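Local coordinates for salivary cystatin-L (Ixodes scapularis, PDB 4ZM8), which inhibits papain-like cysteine proteases, notably host cathepsins L and S, and so helps the tick suppress host immune responses while it feeds, at the interface of chains A and B. Residues are numbered along the deposited sequence; one frame, centred on the assembly and turned at random. Chains: chain A/B, Putative secreted cystatin.

Contact 1: the interface of chains A and B. Residues chain A 65-67, 90; chain B 27, 37, 41-42.
B:Asp41 points its carboxylate at A:Arg90 across an antiparallel strand pairing of the cystatin fold. Its strand, B 39-43, lies along A 45-68, so one chain supplies a sheet edge for the other. A:Ala66 and B:Thr42 exchange backbone hydrogen bonds: N of A:Ala66 to O of B:Thr42 is 3.1 Å, and N of B:Thr42 to O of A:Ala66 is 2.8 Å.

From the base of B:Asp41, CB rests against CG1 of A:Val65 at 3.7 Å. CG of B:Asp41 meets the same methyl. With chi1 at 176° the methyl is turned toward the carboxylate. It also sits 3.8 Å above the guanidinium plane of A:Arg90, near the rim, so one methyl touches both the aspartate and a face of the guanidinium. At the tip, NH2 of A:Arg90 stands close to both oxygens. OD1 makes the closest salt-bridge approach, 2.7 Å from this NH2, but that N-H points away and no hydrogen bond forms there. OD2 accepts a hydrogen bond from NH1 of A:Arg90 at 2.7 Å, well bent at 131° at the hydrogen. B:Lys37 NZ adds a second bond to OD2, 3.0 Å long. The two donors reach this oxygen from opposite faces of the carboxylate, each well out of its plane. Guanidinium and carboxylate planes are turned 69° apart, so the pair is no flat fork. The two positive groups would probably favour a charged B:Asp41.

Contact 2: the interface of chains A and B. Residues chain A 76, 78; chain B 21, 24, 42.
A:Tyr76 directs its phenol hydroxyl between B:His24 and B:Thr42, meeting each side chain at about a right angle. A loop of chain A here lies against helix 17-31 of chain B, which belongs to the cystatin fold. The tyrosine OH makes two hydrogen bonds: 2.7 Å to ND1 of B:His24 and 2.9 Å to OG1 of B:Thr42. Both partners lie at the ring edge, in the plane of the tyrosine. OG1 of B:Thr42 also lies in the plane of the imidazole, at its edge. The two rings are inclined, neither stacked nor perpendicular. The directions of the two bonds are not decided. If the phenol donates to ND1, it could accept from the threonine hydroxyl. Together the two bonds fix where the end of the tyrosine sits.

A:Lys78 approaches the same histidine differently, over a face. Its CB stands over the middle of the imidazole, 3.7 Å from the ring centroid, in a CH-pi contact. The lysine thus lies across the ring, while the phenol oxygen reaches ND1 tilted well out of the imidazole plane, toward the face that the lysine covers. For B:His24, CG is anti to the carbonyl carbon (chi1 -82°); with this turn ND1 faces the tyrosine and a ring face meets A:Lys78.

Further out, A:Lys78 crosses B:Asn21 obliquely, one helical turn before B:His24. The lysine bends at chi3 and chi4 (63° and 76°) and brings CE to 3.4 Å from CG of B:Asn21. This contact is mainly packing of the aliphatic chain against the amide group. NZ comes nearest to ND2 of B:Asn21, 3.5 Å away, and two donors make no hydrogen bond.

A:Tyr76 and A:Lys78 fall between A:Cys70 and A:Cys81, which form a disulfide. The site holds this loop on the partner's helix in the in vitro dimer; the layout suggests a domain swap, in which case the same packing would occur within the monomer.

Contact 1: the interface of chains A and B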
ATOM      1  N   VAL A  65      13.047 -21.226  -0.273  1.00 31.26           N
ATOM      2  CA  VAL A  65      13.725 -20.619  -1.409  1.00 30.45           C
ATOM      3  C   VAL A  65      15.128 -21.217  -1.597  1.00 29.62           C
ATOM      4  O   VAL A  65      15.806 -21.541  -0.629  1.00 32.82           O
ATOM      5  CB  VAL A  65      13.786 -19.087  -1.215  1.00 30.49           C
ATOM      6  CG1 VAL A  65      14.557 -18.413  -2.322  1.00 30.77           C
ATOM      7  CG2 VAL A  65      12.390 -18.543  -1.173  1.00 32.71           C
ATOM      8  N   ALA A  66      15.548 -21.385  -2.845  1.00 32.51           N
ATOM      9  CA  ALA A  66      16.871 -21.932  -3.152  1.00 28.57           C
ATOM     10  C   ALA A  66      17.449 -21.353  -4.451  1.00 31.13           C
ATOM     11  O   ALA A  66      16.703 -21.090  -5.408  1.00 28.09           O
ATOM     12  CB  ALA A  66      16.797 -23.444  -3.241  1.00 26.73           C
ATOM     13  N   GLU A  67      18.773 -21.147  -4.466  1.00 27.66           N
ATOM     14  CA  GLU A  67      19.490 -20.677  -5.653  1.00 26.78           C
ATOM     15  C   GLU A  67      19.150 -21.612  -6.817  1.00 26.81           C
ATOM     16  O   GLU A  67      19.106 -22.831  -6.641  1.00 25.60           O
ATOM     17  CB  GLU A  67      21.008 -20.616  -5.381  1.00 29.13           C
ATOM     18  CG  GLU A  67      21.891 -20.057  -6.526  1.00 32.30           C
ATOM     19  CD  GLU A  67      23.361 -19.805  -6.123  1.00 39.02           C
ATOM     20  OE1 GLU A  67      24.169 -19.398  -6.991  1.00 36.03           O
ATOM     21  OE2 GLU A  67      23.718 -20.008  -4.941  1.00 49.47           O
ATOM     22  N   ARG A  90      15.920 -21.395   2.295  1.00 35.54           N
ATOM     23  CA  ARG A  90      15.536 -20.410   3.304  1.00 35.81           C
ATOM     24  C   ARG A  90      14.019 -20.249   3.369  1.00 36.64           C
ATOM     25  O   ARG A  90      13.324 -20.303   2.355  1.00 31.49           O
ATOM     26  CB  ARG A  90      16.175 -19.056   3.023  1.00 34.81           C
ATOM     27  CG  ARG A  90      17.335 -19.140   2.103  1.00 40.85           C
ATOM     28  CD  ARG A  90      17.330 -17.938   1.206  1.00 41.19           C
ATOM     29  NE  ARG A  90      18.137 -18.185   0.028  1.00 41.92           N
ATOM     30  CZ  ARG A  90      18.181 -17.370  -1.015  1.00 48.85           C
ATOM     31  NH1 ARG A  90      17.475 -16.244  -0.999  1.00 42.16           N
ATOM     32  NH2 ARG A  90      18.948 -17.681  -2.061  1.00 50.23           N
TER
ATOM     33  N   THR B  27       9.353 -14.912  -6.743  1.00 28.82           N
ATOM     34  CA  THR B  27      10.710 -15.273  -6.344  1.00 29.70           C
ATOM     35  C   THR B  27      11.727 -14.890  -7.409  1.00 28.31           C
ATOM     36  O   THR B  27      12.812 -14.400  -7.098  1.00 25.20           O
ATOM     37  CB  THR B  27      10.812 -16.777  -6.046  1.00 29.92           C
ATOM     38  OG1 THR B  27       9.802 -17.135  -5.099  1.00 32.89           O
ATOM     39  CG2 THR B  27      12.182 -17.143  -5.508  1.00 26.32           C
ATOM     40  N   LYS B  37      24.020 -10.955  -6.444  1.00 49.43           N
ATOM     41  CA  LYS B  37      23.227 -12.000  -7.072  1.00 50.49           C
ATOM     42  C   LYS B  37      23.758 -12.350  -8.472  1.00 43.67           C
ATOM     43  O   LYS B  37      23.913 -11.476  -9.325  1.00 43.80           O
ATOM     44  CB  LYS B  37      21.766 -11.549  -7.137  1.00 45.28           C
ATOM     45  CG  LYS B  37      20.752 -12.574  -6.670  1.00 41.19           C
ATOM     46  CD  LYS B  37      20.801 -12.805  -5.172  1.00 40.79           C
ATOM     47  CE  LYS B  37      19.490 -13.460  -4.715  1.00 47.81           C
ATOM     48  NZ  LYS B  37      19.490 -13.997  -3.315  1.00 40.62           N
ATOM     49  N   ASP B  41      16.813 -16.896  -7.735  1.00 36.98           N
ATOM     50  CA  ASP B  41      16.294 -17.782  -6.707  1.00 30.52           C
ATOM     51  C   ASP B  41      15.050 -18.469  -7.242  1.00 33.20           C
ATOM     52  O   ASP B  41      14.387 -17.930  -8.133  1.00 31.17           O
ATOM     53  CB  ASP B  41      15.958 -17.001  -5.446  1.00 32.02           C
ATOM     54  CG  ASP B  41      17.114 -16.935  -4.500  1.00 39.23           C
ATOM     55  OD1 ASP B  41      17.941 -17.873  -4.552  1.00 42.55           O
ATOM     56  OD2 ASP B  41      17.207 -15.960  -3.721  1.00 37.87           O
ATOM     57  N   THR B  42      14.721 -19.643  -6.709  1.00 28.48           N
ATOM     58  CA  THR B  42      13.499 -20.303  -7.126  1.00 25.99           C
ATOM     59  C   THR B  42      12.761 -20.890  -5.948  1.00 27.61           C
ATOM     60  O   THR B  42      13.183 -20.756  -4.803  1.00 29.80           O
ATOM     61  CB  THR B  42      13.759 -21.423  -8.147  1.00 31.31           C
ATOM     62  OG1 THR B  42      12.513 -21.859  -8.722  1.00 33.27           O
ATOM     63  CG2 THR B  42      14.450 -22.603  -7.478  1.00 28.28           C
TER

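Contact 2: the interface of chains A and B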
ATOM      1  N   TYR A  76      14.023 -16.326 -16.881  1.00 36.01           N
ATOM      2  CA  TYR A  76      13.528 -17.284 -15.900  1.00 37.80           C
ATOM      3  C   TYR A  76      12.408 -18.153 -16.458  1.00 31.88           C
ATOM      4  O   TYR A  76      11.540 -17.673 -17.180  1.00 38.17           O
ATOM      5  CB  TYR A  76      13.025 -16.563 -14.640  1.00 37.37           C
ATOM      6  CG  TYR A  76      12.538 -17.523 -13.582  1.00 34.40           C
ATOM      7  CD1 TYR A  76      13.427 -18.085 -12.674  1.00 35.71           C
ATOM      8  CD2 TYR A  76      11.197 -17.886 -13.504  1.00 31.71           C
ATOM      9  CE1 TYR A  76      12.999 -18.977 -11.713  1.00 37.54           C
ATOM     10  CE2 TYR A  76      10.752 -18.772 -12.548  1.00 36.08           C
ATOM     11  CZ  TYR A  76      11.658 -19.319 -11.650  1.00 41.63           C
ATOM     12  OH  TYR A  76      11.232 -20.206 -10.685  1.00 35.24           O
ATOM     13  N   LYS A  78      10.014 -21.370 -14.735  1.00 35.77           N
ATOM     14  CA  LYS A  78       9.740 -22.241 -13.602  1.00 35.40           C
ATOM     15  C   LYS A  78      10.169 -23.679 -13.895  1.00 36.88           C
ATOM     16  O   LYS A  78      10.639 -24.377 -13.001  1.00 35.99           O
ATOM     17  CB  LYS A  78       8.251 -22.190 -13.213  1.00 36.90           C
ATOM     18  CG  LYS A  78       7.339 -23.126 -14.000  1.00 42.06           C
ATOM     19  CD  LYS A  78       5.883 -23.097 -13.510  1.00 49.00           C
ATOM     20  CE  LYS A  78       5.216 -21.724 -13.688  1.00 47.77           C
ATOM     21  NZ  LYS A  78       4.802 -21.410 -15.096  1.00 56.22           N
TER
ATOM     22  N   ASN B  21       2.410 -20.956  -9.407  1.00 36.46           N
ATOM     23  CA  ASN B  21       2.854 -20.102 -10.493  1.00 35.61           C
ATOM     24  C   ASN B  21       3.040 -18.650 -10.058  1.00 36.73           C
ATOM     25  O   ASN B  21       3.788 -17.895 -10.681  1.00 35.91           O
ATOM     26  CB  ASN B  21       1.875 -20.209 -11.664  1.00 41.82           C
ATOM     27  CG  ASN B  21       2.098 -21.474 -12.484  1.00 51.36           C
ATOM     28  OD1 ASN B  21       2.714 -22.429 -12.003  1.00 52.08           O
ATOM     29  ND2 ASN B  21       1.622 -21.478 -13.730  1.00 47.43           N
ATOM     30  N   HIS B  24       6.465 -18.561  -7.948  1.00 27.21           N
ATOM     31  CA  HIS B  24       7.572 -18.481  -8.890  1.00 28.59           C
ATOM     32  C   HIS B  24       7.760 -17.046  -9.387  1.00 27.30           C
ATOM     33  O   HIS B  24       8.874 -16.518  -9.377  1.00 26.32           O
ATOM     34  CB  HIS B  24       7.348 -19.431 -10.072  1.00 28.14           C
ATOM     35  CG  HIS B  24       7.729 -20.849  -9.791  1.00 30.66           C
ATOM     36  ND1 HIS B  24       9.012 -21.221  -9.452  1.00 34.12           N
ATOM     37  CD2 HIS B  24       6.998 -21.988  -9.803  1.00 30.77           C
ATOM     38  CE1 HIS B  24       9.054 -22.527  -9.265  1.00 28.15           C
ATOM     39  NE2 HIS B  24       7.845 -23.016  -9.474  1.00 30.33           N
ATOM     40  N   THR B  42      14.721 -19.643  -6.709  1.00 28.48           N
ATOM     41  CA  THR B  42      13.499 -20.303  -7.126  1.00 25.99           C
ATOM     42  C   THR B  42      12.761 -20.890  -5.948  1.00 27.61           C
ATOM     43  O   THR B  42      13.183 -20.756  -4.803  1.00 29.80           O
ATOM     44  CB  THR B  42      13.759 -21.423  -8.147  1.00 31.31           C
ATOM     45  OG1 THR B  42      12.513 -21.859  -8.722  1.00 33.27           O
ATOM     46  CG2 THR B  42      14.450 -22.603  -7.478  1.00 28.28           C
TER

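Contact 1 and contact 2 have centres about 10 Å apart and share B:Thr42, whose backbone serves contact 1 and whose hydroxyl serves contact 2. Strand 39-43 of chain B thus ties the paired sheet to the loop packed on its helix. Two-fold symmetry repeats both contacts at the other end. The arrangement fits a domain-swapped dimer, with helix and first strands of one chain completing the fold of the other. A:Gly5, the reactive site by similarity, lies about 32 Å from the centre of contact 1. The protein is a monomer that can dimerise in vitro, probably not in vivo; the dimer is predicted inactive, as dimerisation disrupts protease binding.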